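Local coordinates for putative dehydrogenase (Pseudomonas fluorescens, PDB 6UUG), which acts as the flavin-dependent oxygenase of a two-component methanesulfinate monooxygenase system in bacterial sulfur assimilation, at residues L118-E123 with E232-P237; T255-F260 with A344-A349. One frame throughout, in Å; residues are numbered along the deposited sequence. Where two conformers were deposited one is given.

Interaction 1: L118-E123 with E232-P237; sequences LFSRPE and ELLLDP
Leu234 is the first residue of 232-237 to meet the turn at 118-123. Its CB packs on Phe119 CB at 3.7 Å. Its CD2 reaches Ser120 CB at 3.9 Å, while CD1 lies obliquely to the Phe119 ring. Leu234 also touches Trp128 of helix 122-135. Ser120 OG is turned between its own backbone N and carbonyl carbon (chi1 71°) and bonds back to Val116 O. Ser120 therefore offers its CB, not its hydroxyl, to Leu234. The backbone of Leu235 passes close to Phe119 O. Asp236 then meets the turn with both backbone and side chain. Its carbonyl O lies 3.0 Å from Ser120 C, a close approach of two backbones. Its CB meets Arg121 CG at 3.6 Å, with the two side chains crossing at about a right angle. Charge plays a lesser part here, since Arg121 NE and Asp236 OD2 stay 4.9 Å apart. Arg121 NH1 bonds instead to Glu123 OE1 at 2.6 Å, a salt bridge within the segment. That OE1 lies in the guanidinium plane but is met from above its own carboxylate. Pro237 follows a cis peptide bond, and its CG rests 3.5 Å from Leu118 O. Just beyond it, Gly238 makes a backbone hydrogen bond with Phe119. No hydrogen bond joins the two segments themselves. Consistent with the acyl-CoA dehydrogenase-type fold of its family, this is the turn between helices 100-119 and 122-135, packed on the loop from strand 221-228 to helix 247-277.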
loop_
_atom_site.group_PDB
_atom_site.type_symbol
_atom_site.label_atom_id
_atom_site.label_comp_id
_atom_site.label_asym_id
_atom_site.label_seq_id
_atom_site.Cartn_x
_atom_site.Cartn_y
_atom_site.Cartn_z
ATOM N N LEU A 118 -24.585 -22.859 24.269
ATOM C CA LEU A 118 -23.563 -23.801 23.837
ATOM C C LEU A 118 -22.849 -24.503 24.983
ATOM O O LEU A 118 -22.352 -25.625 24.790
ATOM C CB LEU A 118 -22.532 -23.076 22.965
ATOM C CG LEU A 118 -23.014 -22.584 21.601
ATOM C CD1 LEU A 118 -21.943 -21.699 20.954
ATOM C CD2 LEU A 118 -23.343 -23.757 20.693
ATOM N N PHE A 119 -22.785 -23.880 26.165
ATOM C CA PHE A 119 -21.938 -24.362 27.257
ATOM C C PHE A 119 -22.697 -25.067 28.378
ATOM O O PHE A 119 -22.051 -25.687 29.231
ATOM C CB PHE A 119 -21.140 -23.213 27.896
ATOM C CG PHE A 119 -20.072 -22.610 27.023
ATOM C CD1 PHE A 119 -19.752 -23.140 25.784
ATOM C CD2 PHE A 119 -19.376 -21.493 27.470
ATOM C CE1 PHE A 119 -18.755 -22.562 24.996
ATOM C CE2 PHE A 119 -18.376 -20.908 26.699
ATOM C CZ PHE A 119 -18.062 -21.445 25.457
ATOM N N SER A 120 -24.029 -24.994 28.421
ATOM C CA SER A 120 -24.774 -25.502 29.573
ATOM C C SER A 120 -25.882 -26.451 29.115
ATOM O O SER A 120 -26.093 -26.681 27.921
ATOM C CB SER A 120 -25.358 -24.353 30.409
ATOM O OG SER A 120 -26.435 -23.706 29.747
ATOM N N ARG A 121 -26.596 -27.006 30.094
ATOM C CA ARG A 121 -27.624 -28.012 29.866
ATOM C C ARG A 121 -28.961 -27.360 29.499
ATOM O O ARG A 121 -29.243 -26.238 29.922
ATOM C CB ARG A 121 -27.794 -28.872 31.115
ATOM C CG ARG A 121 -26.537 -29.625 31.528
ATOM C CD ARG A 121 -26.694 -30.307 32.877
ATOM N NE ARG A 121 -26.397 -29.412 33.993
ATOM C CZ ARG A 121 -27.316 -28.903 34.806
ATOM N NH1 ARG A 121 -28.596 -29.204 34.628
ATOM N NH2 ARG A 121 -26.960 -28.095 35.801
ATOM N N PRO A 122 -29.816 -28.059 28.737
ATOM C CA PRO A 122 -31.136 -27.484 28.404
ATOM C C PRO A 122 -31.934 -27.023 29.612
ATOM O O PRO A 122 -32.627 -26.003 29.528
ATOM C CB PRO A 122 -31.839 -28.634 27.664
ATOM C CG PRO A 122 -30.709 -29.439 27.082
ATOM C CD PRO A 122 -29.622 -29.384 28.121
ATOM N N GLU A 123 -31.850 -27.734 30.744
ATOM C CA GLU A 123 -32.559 -27.297 31.943
ATOM C C GLU A 123 -32.046 -25.963 32.459
ATOM O O GLU A 123 -32.714 -25.331 33.287
ATOM C CB GLU A 123 -32.440 -28.344 33.053
ATOM C CG GLU A 123 -32.499 -29.772 32.558
ATOM C CD GLU A 123 -31.117 -30.345 32.316
ATOM O OE1 GLU A 123 -30.392 -30.575 33.313
ATOM O OE2 GLU A 123 -30.756 -30.548 31.133
ATOM N N GLU A 232 -25.847 -22.446 38.148
ATOM C CA GLU A 232 -25.493 -21.288 37.344
ATOM C C GLU A 232 -24.180 -21.469 36.595
ATOM O O GLU A 232 -23.829 -20.611 35.779
ATOM C CB GLU A 232 -25.451 -20.041 38.233
ATOM C CG GLU A 232 -26.831 -19.738 38.831
ATOM C CD GLU A 232 -26.806 -18.682 39.910
ATOM O OE1 GLU A 232 -25.866 -18.684 40.735
ATOM O OE2 GLU A 232 -27.731 -17.849 39.926
ATOM N N LEU A 233 -23.462 -22.567 36.842
ATOM C CA LEU A 233 -22.189 -22.825 36.184
ATOM C C LEU A 233 -22.418 -23.456 34.821
ATOM O O LEU A 233 -23.236 -24.366 34.673
ATOM C CB LEU A 233 -21.321 -23.756 37.037
ATOM C CG LEU A 233 -20.993 -23.262 38.448
ATOM C CD1 LEU A 233 -20.261 -24.342 39.238
ATOM C CD2 LEU A 233 -20.172 -21.999 38.378
ATOM N N LEU A 234 -21.666 -22.985 33.824
ATOM C CA LEU A 234 -21.804 -23.479 32.454
ATOM C C LEU A 234 -20.763 -24.576 32.253
ATOM O O LEU A 234 -19.670 -24.335 31.749
ATOM C CB LEU A 234 -21.645 -22.339 31.452
ATOM C CG LEU A 234 -22.340 -21.008 31.763
ATOM C CD1 LEU A 234 -22.196 -20.034 30.587
ATOM C CD2 LEU A 234 -23.813 -21.204 32.135
ATOM N N LEU A 235 -21.124 -25.803 32.632
ATOM C CA LEU A 235 -20.169 -26.903 32.712
ATOM C C LEU A 235 -20.426 -28.036 31.732
ATOM O O LEU A 235 -19.485 -28.753 31.387
ATOM C CB LEU A 235 -20.158 -27.494 34.132
ATOM C CG LEU A 235 -19.571 -26.598 35.221
ATOM C CD1 LEU A 235 -19.848 -27.182 36.597
ATOM C CD2 LEU A 235 -18.078 -26.422 35.002
ATOM N N ASP A 236 -21.661 -28.229 31.282
ATOM C CA ASP A 236 -22.010 -29.391 30.463
ATOM C C ASP A 236 -22.592 -28.937 29.131
ATOM O O ASP A 236 -23.777 -28.567 29.066
ATOM C CB ASP A 236 -23.005 -30.277 31.211
ATOM C CG ASP A 236 -22.914 -31.741 30.798
ATOM O OD1 ASP A 236 -21.957 -32.102 30.076
ATOM O OD2 ASP A 236 -23.801 -32.527 31.197
ATOM N N PRO A 237 -21.825 -28.982 28.028
ATOM C CA PRO A 237 -20.460 -29.511 27.890
ATOM C C PRO A 237 -19.334 -28.536 28.243
ATOM O O PRO A 237 -18.168 -28.924 28.176
ATOM C CB PRO A 237 -20.391 -29.863 26.407
ATOM C CG PRO A 237 -21.235 -28.805 25.763
ATOM C CD PRO A 237 -22.379 -28.563 26.724
#

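Interaction 2: T255-F260 with A344-A349; sequences TFTHMF and ATAKVA
Thr257 and Lys347 mark the nearest backbone approach, with CA atoms 5.1 Å apart. The two helical segments run in the same general direction. Their axes come within 9.1 Å and cross at 32°. Lys347 makes the largest single contribution, through its aliphatic chain. CG stands anti to the backbone N (chi1 -166°), and the chain runs extended until it bends at its last torsion. Thr257 OG1, hydrogen-bonded within its own helix to Gln253 O, sits snugly against the start of this chain, 3.2 Å from Lys347 CB. The threonine methyl CG2 points to the neighbouring residue and meets Ala346 CB at 4.0 Å. Further along, Lys347 CE lies 3.7 Å from Phe260 CE2, oblique to the ring. Phe256 adds a looser touch from its CB to the same CE. Beyond CE, Lys347 NZ forms a salt bridge with Asp390 and a hydrogen bond with Gln253 OE1. A leucine in its place would probably leave Asp390 without its charged mate and the Phe260 ring without the CE methylene beside it. Around this buried pair, helix 294-327 packs Val314 on Thr257, helix 378-386 meets Phe260 through Leu383 and Gln386, and the second subunit packs its Trp304 on Thr345 and its Val305 on Val348.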
loop_
_atom_site.group_PDB
_atom_site.type_symbol
_atom_site.label_atom_id
_atom_site.label_comp_id
_atom_site.label_asym_id
_atom_site.label_seq_id
_atom_site.Cartn_x
_atom_site.Cartn_y
_atom_site.Cartn_z
ATOM N N THR A 255 -19.121 -11.457 15.080
ATOM C CA THR A 255 -19.862 -10.292 15.569
ATOM C C THR A 255 -19.032 -9.026 15.406
ATOM O O THR A 255 -19.512 -8.025 14.856
ATOM C CB THR A 255 -20.265 -10.504 17.034
ATOM O OG1 THR A 255 -21.180 -11.610 17.125
ATOM C CG2 THR A 255 -20.931 -9.253 17.613
ATOM N N PHE A 256 -17.768 -9.067 15.854
ATOM C CA PHE A 256 -16.851 -7.951 15.612
ATOM C C PHE A 256 -16.740 -7.651 14.130
ATOM O O PHE A 256 -16.735 -6.487 13.725
ATOM C CB PHE A 256 -15.453 -8.263 16.156
ATOM C CG PHE A 256 -15.315 -8.054 17.630
ATOM C CD1 PHE A 256 -15.582 -6.816 18.188
ATOM C CD2 PHE A 256 -14.862 -9.074 18.445
ATOM C CE1 PHE A 256 -15.441 -6.611 19.553
ATOM C CE2 PHE A 256 -14.716 -8.879 19.810
ATOM C CZ PHE A 256 -15.009 -7.642 20.363
ATOM N N THR A 257 -16.637 -8.703 13.308
ATOM C CA THR A 257 -16.449 -8.515 11.874
ATOM C C THR A 257 -17.623 -7.764 11.260
ATOM O O THR A 257 -17.425 -6.866 10.435
ATOM C CB THR A 257 -16.249 -9.864 11.174
ATOM O OG1 THR A 257 -15.071 -10.505 11.681
ATOM C CG2 THR A 257 -16.070 -9.667 9.666
ATOM N N HIS A 258 -18.857 -8.140 11.627
ATOM C CA HIS A 258 -20.024 -7.420 11.122
ATOM C C HIS A 258 -20.028 -5.971 11.593
ATOM O O HIS A 258 -20.483 -5.077 10.863
ATOM C CB HIS A 258 -21.314 -8.128 11.554
ATOM C CG HIS A 258 -21.689 -9.275 10.677
ATOM N ND1 HIS A 258 -21.028 -10.482 10.693
ATOM C CD2 HIS A 258 -22.666 -9.389 9.740
ATOM C CE1 HIS A 258 -21.588 -11.296 9.809
ATOM N NE2 HIS A 258 -22.586 -10.655 9.218
ATOM N N MET A 259 -19.564 -5.725 12.827
ATOM C CA MET A 259 -19.411 -4.354 13.319
ATOM C C MET A 259 -18.450 -3.564 12.441
ATOM O O MET A 259 -18.715 -2.403 12.090
ATOM C CB MET A 259 -18.897 -4.350 14.767
ATOM C CG MET A 259 -19.873 -4.805 15.831
ATOM S SD MET A 259 -19.045 -5.090 17.429
ATOM C CE MET A 259 -18.148 -3.557 17.642
ATOM N N PHE A 260 -17.292 -4.165 12.127
ATOM C CA PHE A 260 -16.285 -3.489 11.316
ATOM C C PHE A 260 -16.844 -3.094 9.956
ATOM O O PHE A 260 -16.601 -1.985 9.467
ATOM C CB PHE A 260 -15.058 -4.393 11.115
ATOM C CG PHE A 260 -14.312 -4.767 12.386
ATOM C CD1 PHE A 260 -14.623 -4.205 13.613
ATOM C CD2 PHE A 260 -13.282 -5.709 12.326
ATOM C CE1 PHE A 260 -13.911 -4.574 14.780
ATOM C CE2 PHE A 260 -12.583 -6.077 13.480
ATOM C CZ PHE A 260 -12.901 -5.504 14.697
ATOM N N ALA A 344 -11.954 -15.513 9.874
ATOM C CA ALA A 344 -10.708 -14.761 10.034
ATOM C C ALA A 344 -10.343 -14.029 8.758
ATOM O O ALA A 344 -9.844 -12.900 8.810
ATOM C CB ALA A 344 -9.566 -15.692 10.446
ATOM N N THR A 345 -10.605 -14.650 7.602
ATOM C CA THR A 345 -10.351 -14.001 6.318
ATOM C C THR A 345 -11.193 -12.738 6.184
ATOM O O THR A 345 -10.688 -11.673 5.800
ATOM C CB THR A 345 -10.668 -14.989 5.187
ATOM O OG1 THR A 345 -9.774 -16.109 5.261
ATOM C CG2 THR A 345 -10.523 -14.336 3.830
ATOM N N ALA A 346 -12.487 -12.842 6.507
ATOM C CA ALA A 346 -13.373 -11.678 6.469
ATOM C C ALA A 346 -12.947 -10.608 7.468
ATOM O O ALA A 346 -13.005 -9.406 7.166
ATOM C CB ALA A 346 -14.822 -12.108 6.737
ATOM N N LYS A 347 -12.525 -11.021 8.669
ATOM C CA LYS A 347 -12.133 -10.057 9.693
ATOM C C LYS A 347 -10.893 -9.278 9.282
ATOM O O LYS A 347 -10.825 -8.058 9.502
ATOM C CB LYS A 347 -11.899 -10.777 11.029
ATOM C CG LYS A 347 -11.828 -9.785 12.206
ATOM C CD LYS A 347 -11.844 -10.461 13.571
ATOM C CE LYS A 347 -11.576 -9.429 14.679
ATOM N NZ LYS A 347 -10.487 -9.873 15.579
ATOM N N VAL A 348 -9.888 -9.952 8.699
ATOM C CA VAL A 348 -8.697 -9.230 8.245
ATOM C C VAL A 348 -9.076 -8.185 7.197
ATOM O O VAL A 348 -8.665 -7.019 7.276
ATOM C CB VAL A 348 -7.636 -10.210 7.720
ATOM C CG1 VAL A 348 -6.484 -9.445 7.068
ATOM C CG2 VAL A 348 -7.103 -11.035 8.888
ATOM N N ALA A 349 -9.902 -8.574 6.218
ATOM C CA ALA A 349 -10.305 -7.630 5.182
ATOM C C ALA A 349 -11.113 -6.481 5.768
ATOM O O ALA A 349 -10.854 -5.307 5.457
ATOM C CB ALA A 349 -11.112 -8.336 4.092
#

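Overall arrangement
The two contacts follow one another along the chain: interaction 1 closes before interaction 2 opens. Their centres lie 28 Å apart, and their nearest atoms are about 11 Å from each other. Helix 247-277 connects them. Its residue Arg248 touches Leu118 and Phe119 of interaction 1, and its residues 255-260 form one side of interaction 2. Interaction 1 is partly buried, 23 Å from the chain centre, and joins N-terminal helices to the loop before helix 247-277. Interaction 2 is buried, 10 Å from the centre, and joins that helix to helix 333-360. The subunit resembles acyl-CoA dehydrogenases, and interaction 2 also borders another chain.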